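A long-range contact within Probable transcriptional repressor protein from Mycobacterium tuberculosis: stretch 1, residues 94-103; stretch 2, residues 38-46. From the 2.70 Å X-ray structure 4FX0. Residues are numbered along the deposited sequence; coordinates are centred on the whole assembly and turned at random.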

ATOM      1  N   ARG B  94      -4.543  -2.541 -25.453  1.00 67.79           N
ATOM      2  CA  ARG B  94      -5.332  -3.764 -25.451  1.00 69.95           C
ATOM      3  C   ARG B  94      -4.628  -4.863 -24.660  1.00 70.55           C
ATOM      4  O   ARG B  94      -3.562  -5.337 -25.057  1.00 71.75           O
ATOM      5  CB  ARG B  94      -5.580  -4.237 -26.884  1.00 55.71           C
ATOM      6  CG  ARG B  94      -6.382  -5.522 -26.978  1.00 63.52           C
ATOM      7  CD  ARG B  94      -7.826  -5.298 -26.567  1.00 70.80           C
ATOM      8  NE  ARG B  94      -8.561  -4.537 -27.572  1.00 83.81           N
ATOM      9  CZ  ARG B  94      -9.284  -5.087 -28.542  1.00 94.99           C
ATOM     10  NH1 ARG B  94      -9.375  -6.408 -28.633  1.00100.12           N
ATOM     11  NH2 ARG B  94      -9.920  -4.321 -29.417  1.00 99.73           N
ATOM     12  N   ILE B  95      -5.228  -5.266 -23.545  1.00 59.28           N
ATOM     13  CA  ILE B  95      -4.665  -6.326 -22.717  1.00 65.32           C
ATOM     14  C   ILE B  95      -5.583  -7.548 -22.688  1.00 66.94           C
ATOM     15  O   ILE B  95      -6.794  -7.423 -22.499  1.00 57.98           O
ATOM     16  CB  ILE B  95      -4.402  -5.845 -21.272  1.00 67.54           C
ATOM     17  CG1 ILE B  95      -3.572  -4.559 -21.274  1.00 65.56           C
ATOM     18  CG2 ILE B  95      -3.702  -6.925 -20.467  1.00 53.55           C
ATOM     19  CD1 ILE B  95      -4.369  -3.311 -20.956  1.00 68.86           C
ATOM     20  N   GLU B  96      -4.998  -8.728 -22.882  1.00 69.20           N
ATOM     21  CA  GLU B  96      -5.761  -9.972 -22.900  1.00 74.86           C
ATOM     22  C   GLU B  96      -5.144 -11.037 -22.002  1.00 68.26           C
ATOM     23  O   GLU B  96      -3.929 -11.073 -21.807  1.00 59.55           O
ATOM     24  CB  GLU B  96      -5.874 -10.513 -24.327  1.00 84.57           C
ATOM     25  CG  GLU B  96      -6.844  -9.749 -25.208  1.00 99.49           C
ATOM     26  CD  GLU B  96      -6.899 -10.289 -26.623  1.00107.18           C
ATOM     27  OE1 GLU B  96      -5.848 -10.739 -27.128  1.00101.30           O
ATOM     28  OE2 GLU B  96      -7.992 -10.267 -27.228  1.00114.20           O
ATOM     29  N   LEU B  97      -5.991 -11.905 -21.458  1.00 62.30           N
ATOM     30  CA  LEU B  97      -5.519 -13.045 -20.685  1.00 60.20           C
ATOM     31  C   LEU B  97      -5.137 -14.192 -21.606  1.00 59.33           C
ATOM     32  O   LEU B  97      -5.901 -14.572 -22.494  1.00 55.20           O
ATOM     33  CB  LEU B  97      -6.588 -13.523 -19.702  1.00 65.99           C
ATOM     34  CG  LEU B  97      -6.628 -12.874 -18.320  1.00 58.94           C
ATOM     35  CD1 LEU B  97      -7.580 -13.644 -17.421  1.00 56.39           C
ATOM     36  CD2 LEU B  97      -5.238 -12.832 -17.710  1.00 49.38           C
ATOM     37  N   THR B  98      -3.946 -14.737 -21.394  1.00 63.14           N
ATOM     38  CA  THR B  98      -3.534 -15.939 -22.099  1.00 59.29           C
ATOM     39  C   THR B  98      -4.006 -17.152 -21.311  1.00 68.38           C
ATOM     40  O   THR B  98      -4.260 -17.058 -20.108  1.00 62.82           O
ATOM     41  CB  THR B  98      -2.009 -16.006 -22.259  1.00 55.59           C
ATOM     42  OG1 THR B  98      -1.393 -16.040 -20.965  1.00 62.17           O
ATOM     43  CG2 THR B  98      -1.504 -14.795 -23.026  1.00 49.82           C
ATOM     44  N   ALA B  99      -4.132 -18.284 -21.994  1.00 60.01           N
ATOM     45  CA  ALA B  99      -4.541 -19.527 -21.354  1.00 59.94           C
ATOM     46  C   ALA B  99      -3.689 -19.798 -20.119  1.00 51.82           C
ATOM     47  O   ALA B  99      -4.191 -20.257 -19.093  1.00 63.12           O
ATOM     48  CB  ALA B  99      -4.439 -20.686 -22.334  1.00 52.30           C
ATOM     49  N   LYS B 100      -2.398 -19.504 -20.227  1.00 38.31           N
ATOM     50  CA  LYS B 100      -1.473 -19.677 -19.114  1.00 39.77           C
ATOM     51  C   LYS B 100      -1.826 -18.734 -17.969  1.00 47.60           C
ATOM     52  O   LYS B 100      -1.773 -19.113 -16.799  1.00 48.12           O
ATOM     53  CB  LYS B 100      -0.034 -19.434 -19.572  1.00 41.81           C
ATOM     54  CG  LYS B 100       0.996 -19.523 -18.460  1.00 40.53           C
ATOM     55  CD  LYS B 100       2.410 -19.418 -19.008  1.00 39.08           C
ATOM     56  CE  LYS B 100       3.437 -19.507 -17.893  1.00 43.97           C
ATOM     57  NZ  LYS B 100       4.828 -19.540 -18.420  1.00 56.31           N
ATOM     58  N   GLY B 101      -2.186 -17.501 -18.317  1.00 41.81           N
ATOM     59  CA  GLY B 101      -2.622 -16.533 -17.330  1.00 44.45           C
ATOM     60  C   GLY B 101      -3.832 -17.043 -16.572  1.00 52.16           C
ATOM     61  O   GLY B 101      -3.866 -17.017 -15.342  1.00 49.93           O
ATOM     62  N   ARG B 102      -4.827 -17.516 -17.317  1.00 48.12           N
ATOM     63  CA  ARG B 102      -6.032 -18.083 -16.725  1.00 40.95           C
ATOM     64  C   ARG B 102      -5.679 -19.220 -15.775  1.00 50.36           C
ATOM     65  O   ARG B 102      -6.263 -19.350 -14.697  1.00 44.72           O
ATOM     66  CB  ARG B 102      -6.967 -18.588 -17.820  1.00 38.88           C
ATOM     67  CG  ARG B 102      -8.256 -17.802 -17.957  1.00 55.92           C
ATOM     68  CD  ARG B 102      -8.971 -18.157 -19.247  1.00 63.76           C
ATOM     69  NE  ARG B 102      -8.690 -17.198 -20.310  1.00 76.16           N
ATOM     70  CZ  ARG B 102      -9.487 -16.179 -20.619  1.00 78.17           C
ATOM     71  NH1 ARG B 102     -10.614 -15.992 -19.946  1.00 82.04           N
ATOM     72  NH2 ARG B 102      -9.158 -15.348 -21.599  1.00 61.70           N
ATOM     73  N   ALA B 103      -4.719 -20.041 -16.183  1.00 41.16           N
ATOM     74  CA  ALA B 103      -4.257 -21.147 -15.355  1.00 46.74           C
ATOM     75  C   ALA B 103      -3.685 -20.639 -14.033  1.00 45.82           C
ATOM     76  O   ALA B 103      -4.140 -21.035 -12.959  1.00 44.38           O
ATOM     77  CB  ALA B 103      -3.222 -21.975 -16.103  1.00 35.12           C
TER
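Stretch 2 38-46: TLAVISLSE

How does stretch 2 lie on stretch 1? Residues 38-45 are helical and cross the strand 94-97 almost at right angles, with a signed crossing angle of -96° and an axis separation of 8.4 Å. The strand is followed by a helix from 99, with T98 at its N-cap, T98 OG1 accepting from G101 N at 3.1 Å. The backbones come near each other at L97 and S43, whose CA atoms are 6.9 Å apart, and the CA atoms of G101 and L39 are 7.4 Å apart.

Which side chains fill the space between them? I95 and L97 alternate with E96 along the strand, so both point toward the helix while E96 points away. I42, in the extended m,t rotamer, reaches I95 with its CD1 3.4 Å from I95 CG2, and its CG2 lies 3.8 Å from L97 CG. L39 leaves its helix sideways, but its m,t conformation brings CD2 to 3.5 Å from L97 CD2.

How does S43 fit beside L97? With chi1 in p, its OG donates to A40 O at 2.6 Å, one turn back, while its CB packs 3.6 Å from L97 CD1.

How does R102 reach E46? R102 starts away from stretch 2, yet its chain bends through off-rotamer chi1 and chi3 to bring the guanidinium to E46. The salt bridge pairs R102 NH1 with E46 OE2 at 3.0 Å; a weak hydrogen bond joins R102 NH2 to E46 OE1 at 3.4 Å.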

ATOM      1  N   THR B  38      -3.856  -7.631 -10.811  1.00 51.43           N
ATOM      2  CA  THR B  38      -4.066  -7.172 -12.179  1.00 56.47           C
ATOM      3  C   THR B  38      -4.745  -8.254 -13.011  1.00 55.26           C
ATOM      4  O   THR B  38      -5.669  -7.968 -13.773  1.00 61.58           O
ATOM      5  CB  THR B  38      -2.748  -6.744 -12.858  1.00 50.32           C
ATOM      6  OG1 THR B  38      -1.918  -7.890 -13.075  1.00 69.07           O
ATOM      7  CG2 THR B  38      -2.003  -5.734 -11.996  1.00 55.93           C
ATOM      8  N   LEU B  39      -4.290  -9.493 -12.862  1.00 47.27           N
ATOM      9  CA  LEU B  39      -4.909 -10.614 -13.560  1.00 49.05           C
ATOM     10  C   LEU B  39      -6.395 -10.665 -13.244  1.00 46.58           C
ATOM     11  O   LEU B  39      -7.233 -10.613 -14.143  1.00 57.49           O
ATOM     12  CB  LEU B  39      -4.259 -11.938 -13.157  1.00 45.97           C
ATOM     13  CG  LEU B  39      -2.862 -12.219 -13.706  1.00 47.97           C
ATOM     14  CD1 LEU B  39      -2.417 -13.614 -13.307  1.00 51.24           C
ATOM     15  CD2 LEU B  39      -2.847 -12.062 -15.216  1.00 43.51           C
ATOM     16  N   ALA B  40      -6.707 -10.769 -11.956  1.00 35.07           N
ATOM     17  CA  ALA B  40      -8.087 -10.812 -11.498  1.00 34.94           C
ATOM     18  C   ALA B  40      -8.898  -9.697 -12.144  1.00 44.70           C
ATOM     19  O   ALA B  40      -9.989  -9.934 -12.665  1.00 53.98           O
ATOM     20  CB  ALA B  40      -8.143 -10.699  -9.983  1.00 35.40           C
ATOM     21  N   VAL B  41      -8.355  -8.484 -12.115  1.00 52.50           N
ATOM     22  CA  VAL B  41      -9.006  -7.330 -12.725  1.00 55.15           C
ATOM     23  C   VAL B  41      -9.312  -7.584 -14.194  1.00 52.66           C
ATOM     24  O   VAL B  41     -10.421  -7.326 -14.662  1.00 46.37           O
ATOM     25  CB  VAL B  41      -8.127  -6.067 -12.620  1.00 54.62           C
ATOM     26  CG1 VAL B  41      -8.673  -4.963 -13.512  1.00 49.59           C
ATOM     27  CG2 VAL B  41      -8.029  -5.602 -11.174  1.00 52.64           C
ATOM     28  N   ILE B  42      -8.316  -8.089 -14.916  1.00 57.21           N
ATOM     29  CA  ILE B  42      -8.460  -8.368 -16.341  1.00 50.78           C
ATOM     30  C   ILE B  42      -9.496  -9.458 -16.593  1.00 42.61           C
ATOM     31  O   ILE B  42     -10.353  -9.322 -17.466  1.00 42.33           O
ATOM     32  CB  ILE B  42      -7.115  -8.777 -16.972  1.00 56.62           C
ATOM     33  CG1 ILE B  42      -6.110  -7.627 -16.863  1.00 59.39           C
ATOM     34  CG2 ILE B  42      -7.309  -9.179 -18.424  1.00 60.22           C
ATOM     35  CD1 ILE B  42      -4.731  -7.968 -17.378  1.00 61.09           C
ATOM     36  N   SER B  43      -9.417 -10.538 -15.822  1.00 36.18           N
ATOM     37  CA  SER B  43     -10.375 -11.630 -15.943  1.00 50.17           C
ATOM     38  C   SER B  43     -11.789 -11.132 -15.669  1.00 53.40           C
ATOM     39  O   SER B  43     -12.762 -11.676 -16.193  1.00 69.50           O
ATOM     40  CB  SER B  43     -10.021 -12.764 -14.980  1.00 61.23           C
ATOM     41  OG  SER B  43     -10.073 -12.327 -13.633  1.00 71.06           O
ATOM     42  N   LEU B  44     -11.894 -10.096 -14.843  1.00 47.66           N
ATOM     43  CA  LEU B  44     -13.183  -9.509 -14.499  1.00 56.31           C
ATOM     44  C   LEU B  44     -13.740  -8.653 -15.627  1.00 58.88           C
ATOM     45  O   LEU B  44     -14.928  -8.719 -15.937  1.00 57.99           O
ATOM     46  CB  LEU B  44     -13.054  -8.639 -13.248  1.00 71.81           C
ATOM     47  CG  LEU B  44     -12.998  -9.316 -11.880  1.00 76.37           C
ATOM     48  CD1 LEU B  44     -12.635  -8.295 -10.816  1.00 85.52           C
ATOM     49  CD2 LEU B  44     -14.326  -9.983 -11.559  1.00 63.55           C
ATOM     50  N   SER B  45     -12.875  -7.849 -16.234  1.00 60.52           N
ATOM     51  CA  SER B  45     -13.321  -6.796 -17.140  1.00 69.94           C
ATOM     52  C   SER B  45     -13.347  -7.184 -18.622  1.00 80.68           C
ATOM     53  O   SER B  45     -13.882  -6.442 -19.445  1.00 84.17           O
ATOM     54  CB  SER B  45     -12.461  -5.545 -16.941  1.00 70.69           C
ATOM     55  OG  SER B  45     -12.353  -5.227 -15.563  1.00 70.24           O
ATOM     56  N   GLU B  46     -12.778  -8.338 -18.961  1.00 86.33           N
ATOM     57  CA  GLU B  46     -12.696  -8.761 -20.361  1.00 77.59           C
ATOM     58  C   GLU B  46     -14.069  -8.873 -21.025  1.00 72.24           C
ATOM     59  O   GLU B  46     -14.853  -9.770 -20.717  1.00 67.89           O
ATOM     60  CB  GLU B  46     -11.925 -10.078 -20.495  1.00 70.29           C
ATOM     61  CG  GLU B  46     -12.525 -11.240 -19.721  1.00 74.73           C
ATOM     62  CD  GLU B  46     -11.731 -12.521 -19.884  1.00 77.63           C
ATOM     63  OE1 GLU B  46     -10.758 -12.522 -20.669  1.00 73.09           O
ATOM     64  OE2 GLU B  46     -12.078 -13.524 -19.226  1.00 82.63           O
TER